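SusD superfamily protein (PDB 3L22) probably binds glycans at the outer membrane of Bacteroides fragilis, as other members of the SusD family do, and carries zinc ions in the crystal. Local coordinates at residues T19-T24 / N96-S101; G42-L47 / A268-D273; Y135-P138 / D144-S147; P289-A294 / K378-N383. One frame throughout, in Å; residues are numbered along the deposited sequence.

Contact 1 of 4, residues T19-T24 / N96-S101; sequences TRIEAT and NTFLQS
F98 of helix 79-103 reaches across to I21 and T24 of helix 18-33, and its ring makes every close approach between 19-24 and 96-101. The tight part lies along one edge of that ring. F98 CE1 sits 3.6 Å from the backbone O of I21, near the ring plane, and 3.8 Å from CG2 of the same residue, whose side chain crosses the phenylalanine at about a right angle. Next along the edge, T24 CG2 approaches F98 CD1 to 3.8 Å. With CG anti to the backbone N (chi1 175°), the F98 ring projects into the gap, where L25 and L28 of helix 18-33 and A120 of helix 113-131 also touch it. The loose side follows the outward turns: R20 and A23 are exposed on helix 18-33, as is Q100 on helix 79-103. F15 touches both T24 and S101. The backbones stay apart, T24 CA 7.2 Å from F98 CA. Within these segments two helices of the N-terminal, probably TPR-like part of this SusD-family protein meet through one aromatic side chain. The contact is essentially apolar, the weakly positive ring edge facing a carbonyl oxygen, so shape and burial hold it.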
loop_
_atom_site.group_PDB
_atom_site.type_symbol
_atom_site.label_atom_id
_atom_site.label_comp_id
_atom_site.label_asym_id
_atom_site.label_seq_id
_atom_site.Cartn_x
_atom_site.Cartn_y
_atom_site.Cartn_z
ATOM N N THR A 19 -29.770 2.322 3.423
ATOM C CA THR A 19 -29.216 1.839 2.171
ATOM C C THR A 19 -28.585 3.020 1.382
ATOM O O THR A 19 -27.560 2.847 0.740
ATOM C CB THR A 19 -30.195 1.005 1.304
ATOM O OG1 THR A 19 -31.164 1.847 0.723
ATOM C CG2 THR A 19 -30.928 -0.069 2.108
ATOM N N ARG A 20 -29.134 4.224 1.490
ATOM C CA ARG A 20 -28.478 5.411 0.866
ATOM C C ARG A 20 -27.148 5.791 1.527
ATOM O O ARG A 20 -26.194 6.099 0.850
ATOM C CB ARG A 20 -29.401 6.617 0.851
ATOM C CG ARG A 20 -30.458 6.465 -0.242
ATOM C CD ARG A 20 -31.143 7.750 -0.479
ATOM N NE ARG A 20 -32.018 7.707 -1.642
ATOM C CZ ARG A 20 -32.778 8.726 -2.030
ATOM N NH1 ARG A 20 -32.774 9.881 -1.349
ATOM N NH2 ARG A 20 -33.543 8.593 -3.107
ATOM N N ILE A 21 -27.080 5.704 2.845
ATOM C CA ILE A 21 -25.806 5.919 3.552
ATOM C C ILE A 21 -24.763 4.902 3.076
ATOM O O ILE A 21 -23.643 5.240 2.677
ATOM C CB ILE A 21 -25.962 5.816 5.089
ATOM C CG1 ILE A 21 -26.915 6.917 5.617
ATOM C CG2 ILE A 21 -24.563 5.932 5.752
ATOM C CD1 ILE A 21 -27.408 6.684 7.091
ATOM N N GLU A 22 -25.158 3.650 3.067
ATOM C CA GLU A 22 -24.245 2.605 2.694
ATOM C C GLU A 22 -23.824 2.663 1.221
ATOM O O GLU A 22 -22.705 2.342 0.936
ATOM C CB GLU A 22 -24.837 1.248 3.038
ATOM C CG GLU A 22 -24.846 1.065 4.527
ATOM C CD GLU A 22 -25.559 -0.189 4.996
ATOM O OE1 GLU A 22 -25.830 -1.038 4.148
ATOM O OE2 GLU A 22 -25.822 -0.319 6.217
ATOM N N ALA A 23 -24.709 3.086 0.311
ATOM C CA ALA A 23 -24.327 3.253 -1.074
ATOM C C ALA A 23 -23.204 4.284 -1.184
ATOM O O ALA A 23 -22.259 4.105 -1.951
ATOM C CB ALA A 23 -25.557 3.700 -1.963
ATOM N N THR A 24 -23.325 5.376 -0.437
ATOM C CA THR A 24 -22.301 6.418 -0.458
ATOM C C THR A 24 -21.046 5.917 0.197
ATOM O O THR A 24 -19.961 6.172 -0.310
ATOM C CB THR A 24 -22.789 7.709 0.192
ATOM O OG1 THR A 24 -24.044 8.049 -0.391
ATOM C CG2 THR A 24 -21.818 8.854 -0.022
ATOM N N ASN A 96 -14.908 13.601 3.451
ATOM C CA ASN A 96 -15.222 14.816 4.220
ATOM C C ASN A 96 -16.737 15.128 4.101
ATOM O O ASN A 96 -17.403 15.412 5.106
ATOM C CB ASN A 96 -14.415 16.016 3.711
ATOM C CG ASN A 96 -12.890 15.832 3.864
ATOM O OD1 ASN A 96 -12.456 14.933 4.551
ATOM N ND2 ASN A 96 -12.089 16.682 3.196
ATOM N N THR A 97 -17.253 15.033 2.875
ATOM C CA THR A 97 -18.672 15.251 2.583
ATOM C C THR A 97 -19.573 14.191 3.184
ATOM O O THR A 97 -20.569 14.528 3.807
ATOM C CB THR A 97 -18.900 15.352 1.084
ATOM O OG1 THR A 97 -17.959 16.304 0.599
ATOM C CG2 THR A 97 -20.356 15.805 0.759
ATOM N N PHE A 98 -19.198 12.930 3.037
ATOM C CA PHE A 98 -19.910 11.841 3.684
ATOM C C PHE A 98 -20.031 12.087 5.185
ATOM O O PHE A 98 -21.133 11.988 5.713
ATOM C CB PHE A 98 -19.215 10.501 3.437
ATOM C CG PHE A 98 -19.830 9.327 4.169
ATOM C CD1 PHE A 98 -20.905 8.648 3.633
ATOM C CD2 PHE A 98 -19.274 8.853 5.343
ATOM C CE1 PHE A 98 -21.464 7.559 4.282
ATOM C CE2 PHE A 98 -19.808 7.753 5.999
ATOM C CZ PHE A 98 -20.907 7.106 5.474
ATOM N N LEU A 99 -18.916 12.401 5.859
ATOM C CA LEU A 99 -18.960 12.616 7.311
ATOM C C LEU A 99 -19.869 13.773 7.686
ATOM O O LEU A 99 -20.572 13.688 8.672
ATOM C CB LEU A 99 -17.566 12.838 7.920
ATOM C CG LEU A 99 -16.598 11.642 7.876
ATOM C CD1 LEU A 99 -15.167 12.095 8.249
ATOM C CD2 LEU A 99 -17.084 10.507 8.781
ATOM N N GLN A 100 -19.880 14.844 6.909
ATOM C CA GLN A 100 -20.748 15.952 7.227
ATOM C C GLN A 100 -22.217 15.598 6.997
ATOM O O GLN A 100 -23.055 15.949 7.813
ATOM C CB GLN A 100 -20.385 17.176 6.406
ATOM C CG GLN A 100 -21.265 18.390 6.687
ATOM C CD GLN A 100 -20.664 19.631 6.052
ATOM O OE1 GLN A 100 -19.713 20.223 6.589
ATOM N NE2 GLN A 100 -21.140 19.964 4.853
ATOM N N SER A 101 -22.521 14.916 5.900
ATOM C CA SER A 101 -23.898 14.469 5.660
ATOM C C SER A 101 -24.371 13.474 6.713
ATOM O O SER A 101 -25.495 13.564 7.181
ATOM C CB SER A 101 -24.017 13.833 4.279
ATOM O OG SER A 101 -23.708 14.814 3.304
#

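Contact 2 of 4, residues G42-L47 / A268-D273; sequences GGKSYL and AEYYYD
L47 lays its CD1 methyl over one face of the Y270 ring, 3.7 Å from the ring centroid and 18° off the normal, a CH-pi contact. L47 CD1 is displaced toward CG and CD1 of Y270, each 3.6 Å from it. Its sister CD2 meets Y271 CE2 at 3.7 Å as the two side chains slide past each other in opposite directions. The forked end of L47 therefore serves two aromatic rings. At the far end of Y270, K44 runs by its hydroxyl, the two side chains crossing obliquely: K44 CE comes within 3.5 Å of Y270 OH, and CG and CD lie almost as near, so methylene carbons pack against the hydroxyl oxygen. A bend in the lysine chain at chi3 (70°) lets the aliphatic part touch the tyrosine while NZ bonds to the backbone O of V64. The Y270 hydroxyl has a weak hydrogen bond to Q264 O. All this joins the first turn of helix 44-52, with G43 at its N-cap, to the short, weakly bonded helix 267-271. L267 of that helix also touches L47, L66 packs on the leucine from a loop, and M277 of strand 277-279 lies against both tyrosines.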
loop_
_atom_site.group_PDB
_atom_site.type_symbol
_atom_site.label_atom_id
_atom_site.label_comp_id
_atom_site.label_asym_id
_atom_site.label_seq_id
_atom_site.Cartn_x
_atom_site.Cartn_y
_atom_site.Cartn_z
ATOM N N GLY A 42 -6.471 0.768 -6.948
ATOM C CA GLY A 42 -6.935 -0.444 -7.628
ATOM C C GLY A 42 -6.184 -0.668 -8.941
ATOM O O GLY A 42 -6.426 -1.654 -9.662
ATOM N N GLY A 43 -5.287 0.264 -9.276
ATOM C CA GLY A 43 -4.568 0.225 -10.555
ATOM C C GLY A 43 -3.205 0.900 -10.505
ATOM O O GLY A 43 -2.297 0.461 -9.765
ATOM N N LYS A 44 -3.057 1.964 -11.297
ATOM C CA LYS A 44 -1.741 2.554 -11.534
ATOM C C LYS A 44 -1.041 3.084 -10.273
ATOM O O LYS A 44 0.186 3.011 -10.205
ATOM C CB LYS A 44 -1.815 3.669 -12.610
ATOM C CG LYS A 44 -1.980 3.097 -14.042
ATOM C CD LYS A 44 -2.019 4.167 -15.131
ATOM C CE LYS A 44 -0.657 4.843 -15.323
ATOM N NZ LYS A 44 -0.771 5.935 -16.281
ATOM N N SER A 45 -1.773 3.639 -9.315
ATOM C CA SER A 45 -1.135 4.190 -8.094
ATOM C C SER A 45 -0.638 3.126 -7.130
ATOM O O SER A 45 0.318 3.359 -6.365
ATOM C CB SER A 45 -2.017 5.250 -7.413
ATOM O OG SER A 45 -2.248 6.349 -8.324
ATOM N N TYR A 46 -1.169 1.905 -7.228
ATOM C CA TYR A 46 -0.582 0.786 -6.511
ATOM C C TYR A 46 0.666 0.304 -7.231
ATOM O O TYR A 46 1.700 0.069 -6.609
ATOM C CB TYR A 46 -1.604 -0.326 -6.474
ATOM C CG TYR A 46 -1.344 -1.622 -5.709
ATOM C CD1 TYR A 46 -1.696 -1.744 -4.377
ATOM C CD2 TYR A 46 -0.838 -2.732 -6.344
ATOM C CE1 TYR A 46 -1.550 -2.944 -3.684
ATOM C CE2 TYR A 46 -0.683 -3.949 -5.675
ATOM C CZ TYR A 46 -1.071 -4.049 -4.354
ATOM O OH TYR A 46 -1.006 -5.264 -3.732
ATOM N N LEU A 47 0.570 0.176 -8.557
ATOM C CA LEU A 47 1.704 -0.168 -9.393
ATOM C C LEU A 47 2.879 0.805 -9.210
ATOM O O LEU A 47 4.042 0.401 -9.325
ATOM C CB LEU A 47 1.289 -0.203 -10.876
ATOM C CG LEU A 47 0.455 -1.429 -11.255
ATOM C CD1 LEU A 47 -0.504 -1.157 -12.435
ATOM C CD2 LEU A 47 1.353 -2.629 -11.499
ATOM N N ALA A 268 -3.082 -6.685 -13.818
ATOM C CA ALA A 268 -2.820 -7.763 -14.760
ATOM C C ALA A 268 -2.296 -7.276 -16.095
ATOM O O ALA A 268 -1.445 -7.923 -16.713
ATOM C CB ALA A 268 -4.091 -8.680 -14.950
ATOM N N GLU A 269 -2.767 -6.112 -16.520
ATOM C CA GLU A 269 -2.311 -5.546 -17.775
ATOM C C GLU A 269 -0.828 -5.143 -17.743
ATOM O O GLU A 269 -0.186 -5.108 -18.794
ATOM C CB GLU A 269 -3.173 -4.351 -18.167
ATOM C CG GLU A 269 -4.513 -4.790 -18.711
ATOM C CD GLU A 269 -5.432 -3.625 -18.909
ATOM O OE1 GLU A 269 -5.881 -3.027 -17.903
ATOM O OE2 GLU A 269 -5.631 -3.269 -20.080
ATOM N N TYR A 270 -0.292 -4.901 -16.555
ATOM C CA TYR A 270 1.118 -4.520 -16.403
ATOM C C TYR A 270 2.092 -5.707 -16.351
ATOM O O TYR A 270 3.285 -5.528 -16.594
ATOM C CB TYR A 270 1.271 -3.573 -15.173
ATOM C CG TYR A 270 1.016 -2.147 -15.539
ATOM C CD1 TYR A 270 -0.238 -1.743 -15.934
ATOM C CD2 TYR A 270 2.018 -1.196 -15.507
ATOM C CE1 TYR A 270 -0.495 -0.452 -16.290
ATOM C CE2 TYR A 270 1.758 0.119 -15.861
ATOM C CZ TYR A 270 0.496 0.464 -16.242
ATOM O OH TYR A 270 0.198 1.719 -16.614
ATOM N N TYR A 271 1.587 -6.907 -16.042
ATOM C CA TYR A 271 2.414 -8.089 -15.819
ATOM C C TYR A 271 2.210 -9.224 -16.828
ATOM O O TYR A 271 3.139 -9.988 -17.053
ATOM C CB TYR A 271 2.147 -8.670 -14.419
ATOM C CG TYR A 271 2.602 -7.752 -13.291
ATOM C CD1 TYR A 271 3.943 -7.583 -13.023
ATOM C CD2 TYR A 271 1.681 -7.103 -12.472
ATOM C CE1 TYR A 271 4.374 -6.772 -12.001
ATOM C CE2 TYR A 271 2.092 -6.278 -11.426
ATOM C CZ TYR A 271 3.447 -6.101 -11.219
ATOM O OH TYR A 271 3.882 -5.286 -10.220
ATOM N N TYR A 272 1.036 -9.324 -17.445
ATOM C CA TYR A 272 0.653 -10.550 -18.127
ATOM C C TYR A 272 1.397 -10.888 -19.396
ATOM O O TYR A 272 1.393 -12.043 -19.765
ATOM C CB TYR A 272 -0.860 -10.608 -18.456
ATOM C CG TYR A 272 -1.304 -9.956 -19.738
ATOM C CD1 TYR A 272 -1.137 -8.598 -19.933
ATOM C CD2 TYR A 272 -1.912 -10.708 -20.786
ATOM C CE1 TYR A 272 -1.543 -7.978 -21.090
ATOM C CE2 TYR A 272 -2.329 -10.075 -21.991
ATOM C CZ TYR A 272 -2.139 -8.701 -22.104
ATOM O OH TYR A 272 -2.516 -7.963 -23.194
ATOM N N ASP A 273 1.953 -9.915 -20.104
ATOM C CA ASP A 273 2.526 -10.206 -21.419
ATOM C C ASP A 273 4.016 -9.918 -21.575
ATOM O O ASP A 273 4.543 -10.047 -22.665
ATOM C CB ASP A 273 1.706 -9.515 -22.526
ATOM C CG ASP A 273 1.856 -8.024 -22.541
ATOM O OD1 ASP A 273 2.598 -7.446 -21.691
ATOM O OD2 ASP A 273 1.238 -7.424 -23.460
#

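Contact 3 of 4, residues Y135-P138 / D144-S147; sequences YPTP and DAKS
P136 and S147 pack ring against side chain, where the CA atoms of the two segments come nearest, 4.5 Å apart. Van der Waals contacts come first. The proline CG stands 3.6 Å from S147 OG, and its CD is as near to the same oxygen, while CB and CG both touch S147 CB. With OG anti to the backbone N (chi1 177°), the serine hydroxyl lies alongside the proline ring; its hydrogen-bond partner is N132 OD1. Further along, the A145 methyl fits against T137, its CB 3.6 Å from the threonine CB and equally close to T137 O. P136 CB also comes within 3.4 Å of K146 O, a carbon-to-carbonyl approach. The polar link is made by water. One molecule accepts from T137 N at 3.1 Å and donates to K146 O at 2.8 Å, bridging backbones that are too far apart here for a direct bond and giving both polar groups a partner. The last group consists of side chains that lead away from the contact: K146 extends to bond K441 O, and the Y135 hydroxyl reaches N81 OD1 while its ring meets W85 edge-to-face. Both segments belong to the irregular connection between helix 113-131 and helix 168-178, whose return bend brings 144-147 back beside 135-138. Helix 168-178 packs against both segments: V168 touches P136 and bonds through its backbone to A145, and I171 packs on S147.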
loop_
_atom_site.group_PDB
_atom_site.type_symbol
_atom_site.label_atom_id
_atom_site.label_comp_id
_atom_site.label_asym_id
_atom_site.label_seq_id
_atom_site.Cartn_x
_atom_site.Cartn_y
_atom_site.Cartn_z
ATOM N N TYR A 135 5.235 12.424 -1.827
ATOM C CA TYR A 135 5.576 13.841 -1.917
ATOM C C TYR A 135 6.651 14.352 -0.928
ATOM O O TYR A 135 7.506 15.090 -1.331
ATOM C CB TYR A 135 4.282 14.669 -1.895
ATOM C CG TYR A 135 3.421 14.316 -3.099
ATOM C CD1 TYR A 135 3.702 14.855 -4.371
ATOM C CD2 TYR A 135 2.374 13.405 -2.997
ATOM C CE1 TYR A 135 2.941 14.502 -5.504
ATOM C CE2 TYR A 135 1.626 13.037 -4.136
ATOM C CZ TYR A 135 1.900 13.589 -5.369
ATOM O OH TYR A 135 1.128 13.238 -6.455
ATOM N N PRO A 136 6.643 13.912 0.345
ATOM C CA PRO A 136 7.650 14.471 1.220
ATOM C C PRO A 136 8.875 13.585 1.362
ATOM O O PRO A 136 8.785 12.363 1.205
ATOM C CB PRO A 136 6.947 14.499 2.571
ATOM C CG PRO A 136 6.107 13.278 2.540
ATOM C CD PRO A 136 5.624 13.179 1.115
ATOM N N THR A 137 9.986 14.210 1.729
ATOM C CA THR A 137 11.090 13.480 2.306
ATOM C C THR A 137 10.549 12.656 3.476
ATOM O O THR A 137 9.725 13.174 4.240
ATOM C CB THR A 137 12.147 14.466 2.812
ATOM O OG1 THR A 137 12.595 15.226 1.706
ATOM C CG2 THR A 137 13.349 13.771 3.475
ATOM N N PRO A 138 11.003 11.398 3.634
ATOM C CA PRO A 138 10.479 10.572 4.712
ATOM C C PRO A 138 10.783 11.105 6.106
ATOM O O PRO A 138 11.772 11.781 6.348
ATOM C CB PRO A 138 11.177 9.215 4.495
ATOM C CG PRO A 138 12.415 9.554 3.756
ATOM C CD PRO A 138 11.961 10.625 2.820
ATOM N N ASP A 144 10.071 17.349 9.653
ATOM C CA ASP A 144 9.470 18.628 9.253
ATOM C C ASP A 144 9.396 18.842 7.718
ATOM O O ASP A 144 9.067 19.937 7.248
ATOM C CB ASP A 144 10.215 19.763 9.957
ATOM C CG ASP A 144 10.120 19.657 11.495
ATOM O OD1 ASP A 144 9.057 19.252 12.059
ATOM O OD2 ASP A 144 11.131 19.953 12.144
ATOM N N ALA A 145 9.724 17.829 6.939
ATOM C CA ALA A 145 9.643 17.950 5.494
ATOM C C ALA A 145 8.198 18.214 5.062
ATOM O O ALA A 145 7.263 17.599 5.589
ATOM C CB ALA A 145 10.164 16.673 4.812
ATOM N N LYS A 146 8.025 19.120 4.101
ATOM C CA LYS A 146 6.672 19.462 3.640
ATOM C C LYS A 146 6.085 18.335 2.811
ATOM O O LYS A 146 6.758 17.786 1.946
ATOM C CB LYS A 146 6.655 20.754 2.818
ATOM C CG LYS A 146 6.945 21.995 3.652
ATOM C CD LYS A 146 6.932 23.185 2.744
ATOM C CE LYS A 146 7.236 24.496 3.484
ATOM N NZ LYS A 146 6.725 25.664 2.674
ATOM N N SER A 147 4.825 18.012 3.083
ATOM C CA SER A 147 4.139 16.944 2.393
ATOM C C SER A 147 3.033 17.519 1.524
ATOM O O SER A 147 3.323 17.961 0.416
ATOM C CB SER A 147 3.655 15.898 3.395
ATOM O OG SER A 147 2.923 14.867 2.751
HETATM O O HOH W 1 9.519 17.263 1.524
#

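Contact 4 of 4, residues P289-A294 / K378-N383; sequences PDYSLA and KEAIYN
The Y291 ring carries N383 CB over one face, and a water lies in its plane at the edge. That CB is 3.6 Å from the ring centroid and 19° off the normal, a CH-pi contact that leans toward the hydroxyl end, where CZ is 3.4 Å away. The side chains cross at about a right angle, and the N383 amide plane is turned 57° from the ring. The amide is therefore not stacked: its ND2 comes down near CE2, at 3.7 Å, while CB does most of the touching. This is loop-on-helix packing in the SusD fold, with the loop that follows strand 277-279 laying one tyrosine across helix 374-388. With CG anti to the carbonyl carbon (chi1 -59°), Y291 reaches the helix, and its OH arrives 3.7 Å from A380 CA. E384 and L387, further along that helix, touch the same ring, as do I285 from a loop and R356 of helix 345-359. R356 also bonds to the backbone O of D290, tying down the residue just before the tyrosine; D290 is a known zinc-binding residue of this protein, although the model has no zinc bound to it in this chain. The buried hydroxyl is satisfied by two waters rather than by the helix directly. It donates to the in-plane water, which in turn donates a hydrogen bond to the backbone O of A380. The second water donates to Y291 OH from 2.7 Å and accepts from N383 ND2 at 3.2 Å.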
loop_
_atom_site.group_PDB
_atom_site.type_symbol
_atom_site.label_atom_id
_atom_site.label_comp_id
_atom_site.label_asym_id
_atom_site.label_seq_id
_atom_site.Cartn_x
_atom_site.Cartn_y
_atom_site.Cartn_z
ATOM N N PRO A 289 20.381 -15.868 -4.217
ATOM C CA PRO A 289 20.079 -17.311 -4.164
ATOM C C PRO A 289 19.153 -17.808 -3.024
ATOM O O PRO A 289 18.323 -18.682 -3.312
ATOM C CB PRO A 289 21.468 -17.957 -4.149
ATOM C CG PRO A 289 22.295 -17.039 -5.007
ATOM C CD PRO A 289 21.778 -15.638 -4.666
ATOM N N ASP A 290 19.164 -17.212 -1.834
ATOM C CA ASP A 290 18.211 -17.601 -0.796
ATOM C C ASP A 290 16.755 -17.171 -1.029
ATOM O O ASP A 290 15.858 -17.602 -0.323
ATOM C CB ASP A 290 18.671 -17.115 0.568
ATOM C CG ASP A 290 19.962 -17.820 1.057
ATOM O OD1 ASP A 290 20.569 -18.642 0.331
ATOM O OD2 ASP A 290 20.336 -17.552 2.217
ATOM N N TYR A 291 16.523 -16.321 -2.018
ATOM C CA TYR A 291 15.221 -15.810 -2.309
ATOM C C TYR A 291 14.847 -16.152 -3.743
ATOM O O TYR A 291 14.012 -15.509 -4.328
ATOM C CB TYR A 291 15.209 -14.294 -1.977
ATOM C CG TYR A 291 15.558 -14.112 -0.515
ATOM C CD1 TYR A 291 14.601 -14.194 0.467
ATOM C CD2 TYR A 291 16.894 -13.953 -0.121
ATOM C CE1 TYR A 291 14.956 -14.125 1.819
ATOM C CE2 TYR A 291 17.261 -13.862 1.209
ATOM C CZ TYR A 291 16.279 -13.951 2.177
ATOM O OH TYR A 291 16.652 -13.857 3.486
ATOM N N SER A 292 15.487 -17.188 -4.300
ATOM C CA SER A 292 15.098 -17.734 -5.577
ATOM C C SER A 292 15.233 -19.242 -5.604
ATOM O O SER A 292 15.451 -19.817 -6.637
ATOM C CB SER A 292 15.919 -17.091 -6.692
ATOM O OG SER A 292 17.288 -17.260 -6.465
ATOM N N LEU A 293 15.000 -19.892 -4.479
ATOM C CA LEU A 293 15.160 -21.335 -4.390
ATOM C C LEU A 293 14.098 -22.041 -5.244
ATOM O O LEU A 293 12.912 -21.690 -5.212
ATOM C CB LEU A 293 15.036 -21.766 -2.933
ATOM C CG LEU A 293 16.119 -21.269 -1.985
ATOM C CD1 LEU A 293 15.638 -21.450 -0.519
ATOM C CD2 LEU A 293 17.465 -21.959 -2.282
ATOM N N ALA A 294 14.531 -23.015 -6.027
ATOM C CA ALA A 294 13.672 -23.705 -6.970
ATOM C C ALA A 294 12.459 -24.365 -6.280
ATOM O O ALA A 294 11.390 -24.510 -6.897
ATOM C CB ALA A 294 14.526 -24.788 -7.813
ATOM N N LYS A 378 18.062 -8.302 10.459
ATOM C CA LYS A 378 17.268 -7.277 9.778
ATOM C C LYS A 378 17.240 -7.491 8.272
ATOM O O LYS A 378 16.173 -7.417 7.634
ATOM C CB LYS A 378 17.787 -5.887 10.093
ATOM C CG LYS A 378 17.513 -5.468 11.553
ATOM C CD LYS A 378 17.925 -4.050 11.833
ATOM C CE LYS A 378 17.690 -3.633 13.297
ATOM N NZ LYS A 378 18.519 -4.438 14.222
ATOM N N GLU A 379 18.394 -7.779 7.693
ATOM C CA GLU A 379 18.453 -8.003 6.255
ATOM C C GLU A 379 17.620 -9.213 5.828
ATOM O O GLU A 379 16.976 -9.172 4.794
ATOM C CB GLU A 379 19.890 -8.180 5.817
ATOM C CG GLU A 379 20.048 -8.358 4.312
ATOM C CD GLU A 379 21.470 -7.981 3.780
ATOM O OE1 GLU A 379 22.075 -6.967 4.288
ATOM O OE2 GLU A 379 21.956 -8.739 2.873
ATOM N N ALA A 380 17.616 -10.279 6.631
ATOM C CA ALA A 380 16.779 -11.438 6.313
ATOM C C ALA A 380 15.294 -11.069 6.341
ATOM O O ALA A 380 14.515 -11.563 5.540
ATOM C CB ALA A 380 17.053 -12.605 7.290
ATOM N N ILE A 381 14.907 -10.208 7.270
ATOM C CA ILE A 381 13.512 -9.753 7.336
ATOM C C ILE A 381 13.176 -8.873 6.125
ATOM O O ILE A 381 12.142 -9.096 5.470
ATOM C CB ILE A 381 13.212 -9.005 8.664
ATOM C CG1 ILE A 381 13.333 -9.978 9.856
ATOM C CG2 ILE A 381 11.798 -8.321 8.591
ATOM C CD1 ILE A 381 13.507 -9.311 11.237
ATOM N N TYR A 382 14.069 -7.927 5.786
ATOM C CA TYR A 382 13.845 -7.082 4.607
ATOM C C TYR A 382 13.723 -7.890 3.311
ATOM O O TYR A 382 12.836 -7.628 2.509
ATOM C CB TYR A 382 14.939 -6.038 4.425
ATOM C CG TYR A 382 15.190 -5.117 5.607
ATOM C CD1 TYR A 382 14.209 -4.841 6.547
ATOM C CD2 TYR A 382 16.436 -4.522 5.784
ATOM C CE1 TYR A 382 14.473 -3.996 7.656
ATOM C CE2 TYR A 382 16.699 -3.639 6.890
ATOM C CZ TYR A 382 15.708 -3.417 7.805
ATOM O OH TYR A 382 15.943 -2.600 8.879
ATOM N N ASN A 383 14.612 -8.885 3.148
ATOM C CA ASN A 383 14.592 -9.731 1.970
ATOM C C ASN A 383 13.344 -10.616 1.897
ATOM O O ASN A 383 12.770 -10.759 0.838
ATOM C CB ASN A 383 15.841 -10.607 1.896
ATOM C CG ASN A 383 17.067 -9.840 1.451
ATOM O OD1 ASN A 383 16.964 -8.832 0.746
ATOM N ND2 ASN A 383 18.234 -10.311 1.864
HETATM O O HOH W 2 14.572 -14.262 5.174
HETATM O O HOH W 3 18.996 -12.609 3.964
#

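How the contacts relate
From the N terminus, helix 18-33 opens contact 1, which closes on helix 79-103. Before that closure, helix 44-52 has already opened contact 2, so the two cross; contact 2 closes only at helix 267-271, 221 residues on. Contact 3 falls wholly within that long span, as a short return of the chain with five residues between its segments, in the connection between helices 113-131 and 168-178. Contact 4 comes last, joining the loop after strand 277-279 to helix 374-388. Contacts 1 and 4 lie on opposite sides of the chain's centre, their centres 45 Å apart. Contact 2 links helix 44-52 to helix 267-271, and none of the four touches another.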